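Local coordinates for protein PA0821 (Pseudomonas aeruginosa, PDB 7DRG) that probably acts as the immunity protein (antitoxin) that neutralises a VRR-NUC domain-containing effector of the type VI secretion system, at residues Pro15-Asn23 with Asp32-Leu40. Numbering follows the deposited sequence.
Sequences PHLLEIAGN and DYIGAVLCL
Ile-20 and the pair Gly-35/Ala-36 face each other in a classic beta bulge, the irregular point of an antiparallel hairpin formed by strand 19-22 and the start of strand 34-46. The carbonyl oxygen of Ile-20 takes two N-H groups at once: Gly-35 N lies 2.9 Å from Ile-20 O, while Ala-36 N makes the longer bond at 3.2 Å. In return, Ile-20 N donates to Ala-36 O. The extra residue shifts the register by one, so that Ala-21 pairs with Ile-34 and their side chains diverge.

The tight part lies just past the bulge. Gly-22 N donates to Tyr-33 O, and Gly-22 CA rests on the face of the Tyr-33 ring, 3.6 Å from its centroid, a CH-pi contact this close because the glycine has no side chain to hold the ring off. Beyond this contact, Tyr-33 OH is hydrogen-bonded to Asp-194 and Asn-193, tying the ring to helix 191-204. On the face that carries Ile-20 and Ala-36, the two CB atoms are 4.0 Å apart; Tyr-184 of strand 182-186 and Ser-197 of helix 191-204 pack against Ile-20.

The other face, with Glu-19 and Val-37, is looser and nearer solvent. Glu-19 runs extended, its CG anti to the backbone N (chi1 -168°), which carries it across the Ile-34 side chain at about a right angle; Glu-19 CG comes within 3.6 Å of Ile-34 CG2. Toward the loop 15-18, Leu-38 is itself buried, its CB against the carbonyl oxygens of Leu-17 and Leu-18 and its CD2 touching His-16 CB and CD2 of the exposed Leu-18. Here too the backbone holds: Leu-38 N reaches Leu-18 O at 2.8 Å with an almost straight N-H...O angle of 176°.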
ATOM      1  N   PRO B  15      -8.658  -0.265   5.069  1.00 43.69           N
ATOM      2  CA  PRO B  15      -7.359  -0.926   4.846  1.00 39.25           C
ATOM      3  C   PRO B  15      -7.409  -2.061   3.841  1.00 43.87           C
ATOM      4  O   PRO B  15      -6.436  -2.275   3.107  1.00 46.90           O
ATOM      5  CB  PRO B  15      -6.990  -1.444   6.246  1.00 40.08           C
ATOM      6  CG  PRO B  15      -7.809  -0.628   7.196  1.00 45.29           C
ATOM      7  CD  PRO B  15      -9.079  -0.318   6.478  1.00 40.44           C
ATOM      8  N   HIS B  16      -8.519  -2.793   3.785  1.00 38.05           N
ATOM      9  CA  HIS B  16      -8.586  -4.093   3.132  1.00 36.34           C
ATOM     10  C   HIS B  16      -9.383  -4.042   1.833  1.00 37.60           C
ATOM     11  O   HIS B  16     -10.240  -3.179   1.627  1.00 40.69           O
ATOM     12  CB  HIS B  16      -9.227  -5.124   4.072  1.00 40.68           C
ATOM     13  CG  HIS B  16     -10.604  -4.744   4.523  1.00 48.45           C
ATOM     14  ND1 HIS B  16     -10.832  -3.725   5.422  1.00 50.85           N
ATOM     15  CD2 HIS B  16     -11.822  -5.227   4.184  1.00 51.75           C
ATOM     16  CE1 HIS B  16     -12.131  -3.603   5.626  1.00 50.69           C
ATOM     17  NE2 HIS B  16     -12.755  -4.503   4.889  1.00 51.44           N
ATOM     18  N   LEU B  17      -9.079  -4.998   0.956  1.00 34.81           N
ATOM     19  CA  LEU B  17      -9.900  -5.340  -0.200  1.00 32.40           C
ATOM     20  C   LEU B  17     -10.364  -6.777  -0.030  1.00 34.94           C
ATOM     21  O   LEU B  17      -9.544  -7.658   0.246  1.00 32.76           O
ATOM     22  CB  LEU B  17      -9.125  -5.210  -1.515  1.00 29.88           C
ATOM     23  CG  LEU B  17      -8.695  -3.840  -2.049  1.00 36.50           C
ATOM     24  CD1 LEU B  17      -7.807  -4.016  -3.268  1.00 32.51           C
ATOM     25  CD2 LEU B  17      -9.901  -2.983  -2.393  1.00 37.84           C
ATOM     26  N   LEU B  18     -11.668  -7.017  -0.197  1.00 36.74           N
ATOM     27  CA  LEU B  18     -12.195  -8.371  -0.017  1.00 30.22           C
ATOM     28  C   LEU B  18     -11.810  -9.283  -1.172  1.00 34.64           C
ATOM     29  O   LEU B  18     -11.419 -10.431  -0.956  1.00 29.57           O
ATOM     30  CB  LEU B  18     -13.717  -8.336   0.135  1.00 35.21           C
ATOM     31  CG  LEU B  18     -14.251  -7.445   1.255  1.00 38.76           C
ATOM     32  CD1 LEU B  18     -15.789  -7.497   1.286  1.00 43.12           C
ATOM     33  CD2 LEU B  18     -13.663  -7.867   2.610  1.00 36.70           C
ATOM     34  N   GLU B  19     -11.903  -8.791  -2.399  1.00 33.00           N
ATOM     35  CA  GLU B  19     -11.559  -9.552  -3.588  1.00 29.25           C
ATOM     36  C   GLU B  19     -10.627  -8.696  -4.427  1.00 29.92           C
ATOM     37  O   GLU B  19     -10.831  -7.482  -4.529  1.00 29.21           O
ATOM     38  CB  GLU B  19     -12.822  -9.917  -4.378  1.00 35.29           C
ATOM     39  CG  GLU B  19     -12.641 -10.946  -5.469  1.00 40.52           C
ATOM     40  CD  GLU B  19     -13.959 -11.292  -6.137  1.00 53.46           C
ATOM     41  OE1 GLU B  19     -14.294 -10.663  -7.164  1.00 54.87           O
ATOM     42  OE2 GLU B  19     -14.670 -12.180  -5.621  1.00 51.79           O
ATOM     43  N   ILE B  20      -9.588  -9.298  -5.004  1.00 21.92           N
ATOM     44  CA  ILE B  20      -8.607  -8.533  -5.777  1.00 19.41           C
ATOM     45  C   ILE B  20      -8.427  -9.176  -7.143  1.00 22.47           C
ATOM     46  O   ILE B  20      -8.161 -10.379  -7.240  1.00 21.19           O
ATOM     47  CB  ILE B  20      -7.246  -8.423  -5.063  1.00 20.55           C
ATOM     48  CG1 ILE B  20      -7.419  -7.889  -3.638  1.00 22.84           C
ATOM     49  CG2 ILE B  20      -6.328  -7.469  -5.832  1.00 24.24           C
ATOM     50  CD1 ILE B  20      -6.118  -7.797  -2.870  1.00 27.11           C
ATOM     51  N   ALA B  21      -8.539  -8.366  -8.198  1.00 22.85           N
ATOM     52  CA  ALA B  21      -8.373  -8.884  -9.546  1.00 25.50           C
ATOM     53  C   ALA B  21      -6.955  -9.399  -9.753  1.00 19.27           C
ATOM     54  O   ALA B  21      -5.989  -8.879  -9.187  1.00 22.83           O
ATOM     55  CB  ALA B  21      -8.692  -7.798 -10.576  1.00 26.89           C
ATOM     56  N   GLY B  22      -6.840 -10.433 -10.580  1.00 21.24           N
ATOM     57  CA  GLY B  22      -5.535 -11.014 -10.833  1.00 22.56           C
ATOM     58  C   GLY B  22      -4.609 -10.006 -11.486  1.00 25.93           C
ATOM     59  O   GLY B  22      -5.023  -9.211 -12.334  1.00 27.78           O
ATOM     60  N   ASN B  23      -3.345 -10.026 -11.063  1.00 24.33           N
ATOM     61  CA  ASN B  23      -2.296  -9.198 -11.643  1.00 22.17           C
ATOM     62  C   ASN B  23      -2.538  -7.705 -11.429  1.00 24.77           C
ATOM     63  O   ASN B  23      -2.017  -6.880 -12.193  1.00 28.63           O
ATOM     64  CB  ASN B  23      -2.138  -9.501 -13.144  1.00 27.93           C
ATOM     65  CG  ASN B  23      -0.727  -9.293 -13.636  1.00 40.78           C
ATOM     66  OD1 ASN B  23       0.221  -9.813 -13.057  1.00 35.18           O
ATOM     67  ND2 ASN B  23      -0.579  -8.520 -14.709  1.00 56.31           N
ATOM     68  N   ASP B  32      -8.328 -11.331 -16.233  1.00 33.91           N
ATOM     69  CA  ASP B  32      -9.702 -11.814 -16.085  1.00 38.57           C
ATOM     70  C   ASP B  32      -9.779 -13.045 -15.173  1.00 31.61           C
ATOM     71  O   ASP B  32     -10.278 -14.101 -15.551  1.00 33.92           O
ATOM     72  CB  ASP B  32     -10.289 -12.112 -17.462  1.00 44.11           C
ATOM     73  CG  ASP B  32     -11.798 -12.235 -17.442  1.00 56.40           C
ATOM     74  OD1 ASP B  32     -12.416 -11.780 -16.458  1.00 59.52           O
ATOM     75  OD2 ASP B  32     -12.361 -12.793 -18.409  1.00 64.31           O
ATOM     76  N   TYR B  33      -9.279 -12.892 -13.947  1.00 30.05           N
ATOM     77  CA  TYR B  33      -9.410 -13.935 -12.934  1.00 24.91           C
ATOM     78  C   TYR B  33      -9.302 -13.274 -11.570  1.00 27.25           C
ATOM     79  O   TYR B  33      -8.880 -12.123 -11.454  1.00 25.60           O
ATOM     80  CB  TYR B  33      -8.357 -15.045 -13.102  1.00 29.37           C
ATOM     81  CG  TYR B  33      -6.943 -14.661 -12.706  1.00 27.44           C
ATOM     82  CD1 TYR B  33      -6.113 -13.981 -13.591  1.00 25.55           C
ATOM     83  CD2 TYR B  33      -6.431 -14.982 -11.451  1.00 26.52           C
ATOM     84  CE1 TYR B  33      -4.818 -13.632 -13.241  1.00 27.61           C
ATOM     85  CE2 TYR B  33      -5.133 -14.630 -11.088  1.00 25.62           C
ATOM     86  CZ  TYR B  33      -4.331 -13.948 -11.991  1.00 28.00           C
ATOM     87  OH  TYR B  33      -3.042 -13.582 -11.657  1.00 27.36           O
ATOM     88  N   ILE B  34      -9.696 -14.008 -10.532  1.00 23.40           N
ATOM     89  CA  ILE B  34      -9.612 -13.514  -9.162  1.00 23.10           C
ATOM     90  C   ILE B  34      -8.240 -13.895  -8.615  1.00 21.87           C
ATOM     91  O   ILE B  34      -7.948 -15.077  -8.418  1.00 22.05           O
ATOM     92  CB  ILE B  34     -10.734 -14.081  -8.285  1.00 24.67           C
ATOM     93  CG1 ILE B  34     -12.104 -13.730  -8.877  1.00 27.80           C
ATOM     94  CG2 ILE B  34     -10.591 -13.565  -6.856  1.00 23.45           C
ATOM     95  CD1 ILE B  34     -13.266 -14.401  -8.158  1.00 31.20           C
ATOM     96  N   GLY B  35      -7.394 -12.894  -8.365  1.00 21.85           N
ATOM     97  CA  GLY B  35      -6.043 -13.173  -7.913  1.00 19.37           C
ATOM     98  C   GLY B  35      -5.910 -13.411  -6.422  1.00 19.03           C
ATOM     99  O   GLY B  35      -4.991 -14.110  -5.986  1.00 20.05           O
ATOM    100  N   ALA B  36      -6.793 -12.802  -5.639  1.00 18.88           N
ATOM    101  CA  ALA B  36      -6.698 -12.913  -4.175  1.00 19.00           C
ATOM    102  C   ALA B  36      -8.071 -12.744  -3.534  1.00 23.40           C
ATOM    103  O   ALA B  36      -8.820 -11.959  -4.001  1.00 21.72           O
ATOM    104  CB  ALA B  36      -5.732 -11.877  -3.650  1.00 18.53           C
ATOM    105  N   VAL B  37      -8.335 -13.487  -2.468  1.00 17.42           N
ATOM    106  CA  VAL B  37      -9.621 -13.304  -1.755  1.00 19.66           C
ATOM    107  C   VAL B  37      -9.333 -13.327  -0.259  1.00 17.76           C
ATOM    108  O   VAL B  37      -8.637 -14.179   0.182  1.00 17.99           O
ATOM    109  CB  VAL B  37     -10.705 -14.308  -2.169  1.00 25.87           C
ATOM    110  CG1 VAL B  37     -10.266 -15.730  -1.970  1.00 26.75           C
ATOM    111  CG2 VAL B  37     -12.013 -14.043  -1.443  1.00 28.38           C
ATOM    112  N   LEU B  38      -9.843 -12.331   0.438  1.00 18.74           N
ATOM    113  CA  LEU B  38      -9.660 -12.224   1.893  1.00 16.00           C
ATOM    114  C   LEU B  38     -10.575 -13.240   2.569  1.00 17.53           C
ATOM    115  O   LEU B  38     -11.740 -13.260   2.290  1.00 19.65           O
ATOM    116  CB  LEU B  38      -9.959 -10.795   2.351  1.00 18.80           C
ATOM    117  CG  LEU B  38      -9.624 -10.470   3.802  1.00 23.99           C
ATOM    118  CD1 LEU B  38      -8.164 -10.702   4.139  1.00 21.81           C
ATOM    119  CD2 LEU B  38     -10.048  -9.067   4.157  1.00 28.43           C
ATOM    120  N   CYS B  39      -9.995 -14.046   3.435  1.00 17.41           N
ATOM    121  CA  CYS B  39     -10.774 -15.077   4.102  1.00 16.30           C
ATOM    122  C   CYS B  39     -10.207 -15.310   5.498  1.00 15.70           C
ATOM    123  O   CYS B  39      -9.252 -14.652   5.927  1.00 17.57           O
ATOM    124  CB  CYS B  39     -10.785 -16.360   3.262  1.00 18.55           C
ATOM    125  SG  CYS B  39      -9.134 -17.043   3.023  1.00 21.64           S
ATOM    126  N   LEU B  40     -10.828 -16.238   6.220  1.00 15.57           N
ATOM    127  CA  LEU B  40     -10.353 -16.668   7.529  1.00 14.09           C
ATOM    128  C   LEU B  40      -9.618 -17.991   7.337  1.00 14.74           C
ATOM    129  O   LEU B  40     -10.245 -19.020   7.068  1.00 17.74           O
ATOM    130  CB  LEU B  40     -11.524 -16.813   8.493  1.00 17.38           C
ATOM    131  CG  LEU B  40     -11.242 -17.435   9.857  1.00 17.64           C
ATOM    132  CD1 LEU B  40     -10.109 -16.713  10.558  1.00 19.43           C
ATOM    133  CD2 LEU B  40     -12.524 -17.385  10.690  1.00 20.48           C
TER